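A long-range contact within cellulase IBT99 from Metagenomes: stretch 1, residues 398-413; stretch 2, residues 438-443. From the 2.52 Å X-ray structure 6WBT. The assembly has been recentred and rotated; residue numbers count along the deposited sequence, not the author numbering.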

ATOM      1  N   GLU A 398       6.936 -21.524  -3.989  1.00 44.67           N
ATOM      2  CA  GLU A 398       6.010 -22.195  -3.082  1.00 44.65           C
ATOM      3  C   GLU A 398       5.879 -23.677  -3.409  1.00 45.37           C
ATOM      4  O   GLU A 398       5.609 -24.486  -2.515  1.00 47.19           O
ATOM      5  N   ALA A 399       6.066 -24.049  -4.678  1.00 44.99           N
ATOM      6  CA  ALA A 399       6.013 -25.458  -5.052  1.00 47.04           C
ATOM      7  C   ALA A 399       7.192 -26.235  -4.480  1.00 49.89           C
ATOM      8  O   ALA A 399       7.056 -27.424  -4.169  1.00 51.29           O
ATOM      9  N   ALA A 400       8.349 -25.587  -4.334  1.00 49.58           N
ATOM     10  CA  ALA A 400       9.510 -26.247  -3.747  1.00 48.86           C
ATOM     11  C   ALA A 400       9.404 -26.345  -2.232  1.00 49.52           C
ATOM     12  O   ALA A 400       9.903 -27.311  -1.641  1.00 51.48           O
ATOM     13  N   ILE A 401       8.764 -25.368  -1.591  1.00 48.72           N
ATOM     14  CA  ILE A 401       8.649 -25.377  -0.137  1.00 48.66           C
ATOM     15  C   ILE A 401       7.527 -26.304   0.309  1.00 50.34           C
ATOM     16  O   ILE A 401       7.713 -27.151   1.189  1.00 51.50           O
ATOM     17  N   GLU A 402       6.350 -26.160  -0.293  1.00 51.19           N
ATOM     18  CA  GLU A 402       5.166 -26.906   0.109  1.00 51.73           C
ATOM     19  C   GLU A 402       5.038 -28.251  -0.593  1.00 52.97           C
ATOM     20  O   GLU A 402       4.100 -28.999  -0.292  1.00 54.21           O
ATOM     21  N   HIS A 403       5.951 -28.574  -1.514  1.00 53.10           N
ATOM     22  CA  HIS A 403       5.935 -29.847  -2.238  1.00 54.00           C
ATOM     23  C   HIS A 403       4.604 -30.063  -2.953  1.00 53.63           C
ATOM     24  O   HIS A 403       4.089 -31.181  -3.022  1.00 54.34           O
ATOM     25  N   SER A 404       4.043 -28.986  -3.492  1.00 51.58           N
ATOM     26  CA  SER A 404       2.718 -29.007  -4.096  1.00 49.61           C
ATOM     27  C   SER A 404       2.847 -29.113  -5.611  1.00 50.06           C
ATOM     28  O   SER A 404       3.460 -28.250  -6.249  1.00 50.67           O
ATOM     29  N   TYR A 405       2.267 -30.172  -6.180  1.00 49.22           N
ATOM     30  CA  TYR A 405       2.231 -30.313  -7.631  1.00 48.13           C
ATOM     31  C   TYR A 405       1.367 -29.235  -8.274  1.00 47.88           C
ATOM     32  O   TYR A 405       1.667 -28.781  -9.384  1.00 47.99           O
ATOM     33  N   GLU A 406       0.298 -28.815  -7.594  1.00 48.00           N
ATOM     34  CA  GLU A 406      -0.608 -27.828  -8.171  1.00 49.19           C
ATOM     35  C   GLU A 406       0.036 -26.451  -8.253  1.00 47.31           C
ATOM     36  O   GLU A 406      -0.236 -25.697  -9.194  1.00 46.77           O
ATOM     37  N   LYS A 407       0.888 -26.105  -7.284  1.00 45.51           N
ATOM     38  CA  LYS A 407       1.603 -24.834  -7.351  1.00 46.56           C
ATOM     39  C   LYS A 407       2.555 -24.802  -8.538  1.00 49.60           C
ATOM     40  O   LYS A 407       2.748 -23.752  -9.162  1.00 49.02           O
ATOM     41  N   ALA A 408       3.163 -25.946  -8.865  1.00 53.42           N
ATOM     42  CA  ALA A 408       4.035 -26.012 -10.033  1.00 55.82           C
ATOM     43  C   ALA A 408       3.239 -25.854 -11.321  1.00 56.22           C
ATOM     44  O   ALA A 408       3.685 -25.177 -12.255  1.00 56.59           O
ATOM     45  N   LEU A 409       2.057 -26.471 -11.392  1.00 55.67           N
ATOM     46  CA  LEU A 409       1.202 -26.299 -12.561  1.00 54.78           C
ATOM     47  C   LEU A 409       0.748 -24.851 -12.699  1.00 52.67           C
ATOM     48  O   LEU A 409       0.614 -24.336 -13.815  1.00 53.09           O
HETATM   49  N   MSE A 410       0.512 -24.181 -11.577  1.00 51.14           N
HETATM   50  CA  MSE A 410       0.146 -22.772 -11.580  1.00 50.25           C
HETATM   51  C   MSE A 410       1.310 -21.908 -12.054  1.00 50.07           C
HETATM   52  O   MSE A 410       1.111 -20.876 -12.695  1.00 49.72           O
ATOM     53  N   ALA A 411       2.531 -22.343 -11.733  1.00 49.82           N
ATOM     54  CA  ALA A 411       3.713 -21.606 -12.163  1.00 48.59           C
ATOM     55  C   ALA A 411       3.925 -21.731 -13.667  1.00 47.88           C
ATOM     56  O   ALA A 411       4.297 -20.756 -14.332  1.00 48.54           O
ATOM     57  N   PHE A 412       3.690 -22.922 -14.222  1.00 46.84           N
ATOM     58  CA  PHE A 412       3.868 -23.115 -15.658  1.00 48.40           C
ATOM     59  C   PHE A 412       2.739 -22.466 -16.449  1.00 47.79           C
ATOM     60  O   PHE A 412       2.971 -21.915 -17.531  1.00 48.90           O
ATOM     61  N   THR A 413       1.511 -22.516 -15.926  1.00 45.36           N
ATOM     62  CA  THR A 413       0.390 -21.877 -16.608  1.00 45.51           C
ATOM     63  C   THR A 413       0.565 -20.363 -16.675  1.00 44.54           C
ATOM     64  O   THR A 413       0.173 -19.735 -17.666  1.00 45.51           O
ATOM     65  N   TYR A 438      16.770 -34.672  -8.913  1.00 56.65           N
ATOM     66  CA  TYR A 438      17.142 -33.271  -8.748  1.00 54.80           C
ATOM     67  C   TYR A 438      16.028 -32.419  -8.161  1.00 55.13           C
ATOM     68  O   TYR A 438      16.296 -31.556  -7.324  1.00 55.41           O
ATOM     69  N   TRP A 439      14.787 -32.638  -8.583  1.00 55.20           N
ATOM     70  CA  TRP A 439      13.664 -31.844  -8.119  1.00 54.94           C
ATOM     71  C   TRP A 439      13.176 -32.319  -6.756  1.00 55.13           C
ATOM     72  O   TRP A 439      13.384 -33.473  -6.373  1.00 54.90           O
ATOM     73  N   PRO A 440      12.523 -31.441  -5.999  1.00 56.62           N
ATOM     74  CA  PRO A 440      11.807 -31.894  -4.804  1.00 57.60           C
ATOM     75  C   PRO A 440      10.579 -32.702  -5.188  1.00 59.80           C
ATOM     76  O   PRO A 440      10.027 -32.558  -6.283  1.00 59.13           O
ATOM     77  N   GLU A 441      10.154 -33.566  -4.272  1.00 63.66           N
ATOM     78  CA  GLU A 441       8.947 -34.348  -4.492  1.00 66.51           C
ATOM     79  C   GLU A 441       7.730 -33.431  -4.535  1.00 64.81           C
ATOM     80  O   GLU A 441       7.621 -32.481  -3.756  1.00 65.02           O
ATOM     81  N   LEU A 442       6.814 -33.716  -5.459  1.00 61.92           N
ATOM     82  CA  LEU A 442       5.612 -32.909  -5.644  1.00 60.25           C
ATOM     83  C   LEU A 442       4.393 -33.817  -5.550  1.00 61.34           C
ATOM     84  O   LEU A 442       4.157 -34.642  -6.439  1.00 62.85           O
ATOM     85  N   LYS A 443       3.623 -33.665  -4.477  1.00 60.35           N
ATOM     86  CA  LYS A 443       2.393 -34.428  -4.300  1.00 60.38           C
ATOM     87  C   LYS A 443       1.182 -33.600  -4.716  1.00 58.23           C
ATOM     88  O   LYS A 443       1.141 -32.390  -4.500  1.00 57.29           O
TER

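A break between two helices leaves backbone groups without helical partners, and a chain end that reaches such a break can supply them. The C-terminal segment of this cellulase, residues 438-443, is a worked example. It has no regular secondary structure of its own, yet it is held firmly where one helix gives way to the next, around His403 and Ser404.

Three hydrogen bonds make the polar core of the contact. Lys443 N donates to His403 O at 2.9 Å, and Tyr405 N donates to Lys443 O at 3.0 Å with an almost linear angle of 175° at the hydrogen. Lys443 thus uses both its backbone N and its backbone O, meeting the chain one residue before and one residue after Ser404. The third bond comes from a side chain: His403 ND1 donates to Glu441 O at 3.0 Å, which requires the proton to be on ND1. His403 is the first residue to leave the helical conformation and has positive phi; with chi1 in m (-61°) and chi2 at -96°, its ring presents an edge to that carbonyl, the oxygen lying near the ring plane. A CA-H...O contact from Leu442 CA to His403 O, 3.5 Å, adds a second approach to the same acceptor.

The turn is also braced within its own stretch. Ser404, its chi1 in t, occupies the N-cap position of the second helix, where Ser404 OG accepts a weak capping bond from Lys407 N at 3.3 Å. Lys407 NZ in turn forms a salt bridge with Glu398 OE1 at 2.5 Å, tying the second helix back to the first without touching the other stretch. The charged ends of Glu441 and Lys443 likewise make no contact with the helices; Lys443 NZ and Glu441 OE2 form a long salt bridge at 3.7 Å.

Around this polar centre the packing is apolar. Leu442, an m,t rotamer, is covered more by the opposing stretch than any other residue of its segment. Its CD1 lies 3.9 Å from Ala408 CB, which points toward the segment, while Leu442 CD2 comes within 3.3 Å of Ala399 O and 3.8 Å of Ser404 O; the one side chain therefore reaches both helices. Leu442 CB also packs at 4.1 Å against Tyr405 CB. The Tyr405 side chain, chi1 in t, sets off sideways but its end leads away, and its hydroxyl is hydrogen-bonded elsewhere in the structure.

Farther back along the segment the contacts loosen. Pro440 points toward the first helix, its CG 4.3 Å from Ala400 CB and its CB 4.1 Å from His403 ND1. Trp439, with chi1 at -90° and chi2 at 24°, begins sideways, but its ring swings nearer, bringing Trp439 CH2 to 4.2 Å from Phe412 CZ. Phe412, itself an m rotamer pointing toward the segment, meets the edge of the indole, and this aromatic contact extends the packing two helical turns beyond Tyr405.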

ATOM      1  CB  GLU A 398       4.640 -21.518  -3.134  1.00 45.60           C
ATOM      2  CG  GLU A 398       4.652 -20.058  -2.717  1.00 46.01           C
ATOM      3  CD  GLU A 398       3.304 -19.390  -2.900  1.00 47.46           C
ATOM      4  OE1 GLU A 398       2.346 -20.082  -3.304  1.00 48.31           O
ATOM      5  OE2 GLU A 398       3.204 -18.173  -2.640  1.00 47.50           O
ATOM      6  CB  ALA A 399       5.973 -25.595  -6.574  1.00 45.61           C
ATOM      7  CB  ALA A 400      10.789 -25.504  -4.136  1.00 46.79           C
ATOM      8  CB  ILE A 401       8.435 -23.944   0.387  1.00 47.89           C
ATOM      9  CG1 ILE A 401       9.641 -23.065   0.049  1.00 47.04           C
ATOM     10  CG2 ILE A 401       8.173 -23.956   1.887  1.00 48.31           C
ATOM     11  CD1 ILE A 401       9.458 -21.611   0.428  1.00 46.64           C
ATOM     12  CB  GLU A 402       3.914 -26.063  -0.151  1.00 51.85           C
ATOM     13  CG  GLU A 402       3.955 -24.700   0.520  1.00 54.24           C
ATOM     14  CD  GLU A 402       3.013 -23.705  -0.123  1.00 56.92           C
ATOM     15  OE1 GLU A 402       2.210 -24.117  -0.987  1.00 58.02           O
ATOM     16  OE2 GLU A 402       3.081 -22.509   0.229  1.00 58.18           O
ATOM     17  CB  HIS A 403       6.248 -31.019  -1.305  1.00 54.92           C
ATOM     18  CG  HIS A 403       7.595 -30.935  -0.658  1.00 57.14           C
ATOM     19  ND1 HIS A 403       8.703 -31.581  -1.160  1.00 58.20           N
ATOM     20  CD2 HIS A 403       8.012 -30.280   0.451  1.00 57.44           C
ATOM     21  CE1 HIS A 403       9.745 -31.328  -0.387  1.00 58.08           C
ATOM     22  NE2 HIS A 403       9.352 -30.541   0.597  1.00 57.63           N
ATOM     23  CB  SER A 404       1.928 -27.758  -3.709  1.00 45.30           C
ATOM     24  OG  SER A 404       0.677 -27.716  -4.372  1.00 44.26           O
ATOM     25  CB  TYR A 405       1.718 -31.705  -8.006  1.00 48.12           C
ATOM     26  CG  TYR A 405       1.472 -31.913  -9.485  1.00 48.99           C
ATOM     27  CD1 TYR A 405       0.218 -31.684 -10.041  1.00 48.21           C
ATOM     28  CD2 TYR A 405       2.488 -32.351 -10.323  1.00 50.01           C
ATOM     29  CE1 TYR A 405      -0.012 -31.874 -11.389  1.00 49.49           C
ATOM     30  CE2 TYR A 405       2.267 -32.547 -11.674  1.00 51.38           C
ATOM     31  CZ  TYR A 405       1.016 -32.306 -12.201  1.00 51.72           C
ATOM     32  OH  TYR A 405       0.788 -32.498 -13.544  1.00 52.46           O
ATOM     33  CB  GLU A 406      -1.899 -27.765  -7.354  1.00 50.51           C
ATOM     34  CG  GLU A 406      -3.057 -27.101  -8.076  1.00 52.07           C
ATOM     35  CD  GLU A 406      -4.353 -27.192  -7.296  1.00 55.87           C
ATOM     36  OE1 GLU A 406      -5.001 -26.144  -7.090  1.00 56.35           O
ATOM     37  OE2 GLU A 406      -4.722 -28.312  -6.883  1.00 57.39           O
ATOM     38  CB  LYS A 407       2.365 -24.591  -6.048  1.00 45.79           C
ATOM     39  CG  LYS A 407       1.482 -24.404  -4.824  1.00 44.80           C
ATOM     40  CD  LYS A 407       1.141 -22.941  -4.590  1.00 44.77           C
ATOM     41  CE  LYS A 407       0.355 -22.763  -3.299  1.00 45.19           C
ATOM     42  NZ  LYS A 407       0.212 -21.328  -2.924  1.00 46.06           N
ATOM     43  CB  ALA A 408       4.813 -27.327 -10.036  1.00 56.68           C
ATOM     44  CB  LEU A 409      -0.002 -27.236 -12.471  1.00 55.20           C
ATOM     45  CG  LEU A 409      -0.994 -27.190 -13.634  1.00 55.01           C
ATOM     46  CD1 LEU A 409      -0.305 -27.556 -14.938  1.00 54.88           C
ATOM     47  CD2 LEU A 409      -2.172 -28.112 -13.368  1.00 54.86           C
HETATM   48  CB  MSE A 410      -0.304 -22.335 -10.185  1.00 50.04           C
HETATM   49  CG  MSE A 410      -1.678 -22.845  -9.788  1.00 49.72           C
HETATM   50 SE   MSE A 410      -2.163 -22.370  -7.961  0.76 48.23          SE
HETATM   51  CE  MSE A 410      -4.052 -22.845  -8.018  1.00 50.00           C
ATOM     52  CB  ALA A 411       4.945 -22.096 -11.404  1.00 48.23           C
ATOM     53  CB  PHE A 412       3.966 -24.608 -15.976  1.00 50.59           C
ATOM     54  CG  PHE A 412       5.327 -25.196 -15.721  1.00 51.95           C
ATOM     55  CD1 PHE A 412       5.857 -25.225 -14.441  1.00 51.75           C
ATOM     56  CD2 PHE A 412       6.071 -25.727 -16.761  1.00 53.43           C
ATOM     57  CE1 PHE A 412       7.108 -25.765 -14.205  1.00 52.17           C
ATOM     58  CE2 PHE A 412       7.322 -26.269 -16.530  1.00 52.92           C
ATOM     59  CZ  PHE A 412       7.841 -26.289 -15.250  1.00 52.38           C
ATOM     60  CB  THR A 413      -0.922 -22.232 -15.902  1.00 45.42           C
ATOM     61  OG1 THR A 413      -1.106 -23.654 -15.915  1.00 45.36           O
ATOM     62  CG2 THR A 413      -2.107 -21.568 -16.590  1.00 43.78           C
ATOM     63  CB  TYR A 438      17.566 -32.672 -10.094  1.00 54.24           C
ATOM     64  CG  TYR A 438      18.869 -33.210 -10.640  1.00 56.43           C
ATOM     65  CD1 TYR A 438      20.080 -32.879 -10.047  1.00 56.36           C
ATOM     66  CD2 TYR A 438      18.891 -34.032 -11.758  1.00 57.72           C
ATOM     67  CE1 TYR A 438      21.276 -33.361 -10.544  1.00 57.30           C
ATOM     68  CE2 TYR A 438      20.083 -34.520 -12.265  1.00 59.39           C
ATOM     69  CZ  TYR A 438      21.272 -34.180 -11.653  1.00 60.29           C
ATOM     70  OH  TYR A 438      22.461 -34.661 -12.150  1.00 63.55           O
ATOM     71  CB  TRP A 439      12.516 -31.919  -9.119  1.00 56.30           C
ATOM     72  CG  TRP A 439      12.552 -30.873 -10.182  1.00 57.49           C
ATOM     73  CD1 TRP A 439      13.646 -30.196 -10.635  1.00 57.40           C
ATOM     74  CD2 TRP A 439      11.434 -30.370 -10.921  1.00 58.48           C
ATOM     75  NE1 TRP A 439      13.279 -29.309 -11.617  1.00 57.64           N
ATOM     76  CE2 TRP A 439      11.925 -29.395 -11.810  1.00 58.30           C
ATOM     77  CE3 TRP A 439      10.065 -30.652 -10.920  1.00 58.62           C
ATOM     78  CZ2 TRP A 439      11.096 -28.702 -12.689  1.00 57.79           C
ATOM     79  CZ3 TRP A 439       9.244 -29.962 -11.792  1.00 57.70           C
ATOM     80  CH2 TRP A 439       9.762 -28.999 -12.664  1.00 57.14           C
ATOM     81  CB  PRO A 440      11.414 -30.587  -4.102  1.00 56.93           C
ATOM     82  CG  PRO A 440      12.295 -29.534  -4.704  1.00 57.23           C
ATOM     83  CD  PRO A 440      12.540 -29.973  -6.110  1.00 57.16           C
ATOM     84  CB  GLU A 441       8.780 -35.392  -3.389  1.00 70.98           C
ATOM     85  CG  GLU A 441       7.682 -36.407  -3.656  1.00 74.95           C
ATOM     86  CD  GLU A 441       7.327 -37.213  -2.422  1.00 78.83           C
ATOM     87  OE1 GLU A 441       6.990 -36.599  -1.388  1.00 79.26           O
ATOM     88  OE2 GLU A 441       7.391 -38.459  -2.485  1.00 80.98           O
ATOM     89  CB  LEU A 442       5.641 -32.173  -6.985  1.00 59.18           C
ATOM     90  CG  LEU A 442       6.766 -31.154  -7.172  1.00 58.69           C
ATOM     91  CD1 LEU A 442       6.627 -30.436  -8.506  1.00 58.22           C
ATOM     92  CD2 LEU A 442       6.784 -30.158  -6.024  1.00 59.29           C
ATOM     93  CB  LYS A 443       2.243 -34.886  -2.848  1.00 62.40           C
ATOM     94  CG  LYS A 443       3.251 -35.938  -2.414  1.00 65.91           C
ATOM     95  CD  LYS A 443       2.967 -36.414  -0.998  1.00 69.14           C
ATOM     96  CE  LYS A 443       3.934 -37.507  -0.574  1.00 71.77           C
ATOM     97  NZ  LYS A 443       3.838 -38.707  -1.451  1.00 73.74           N
TER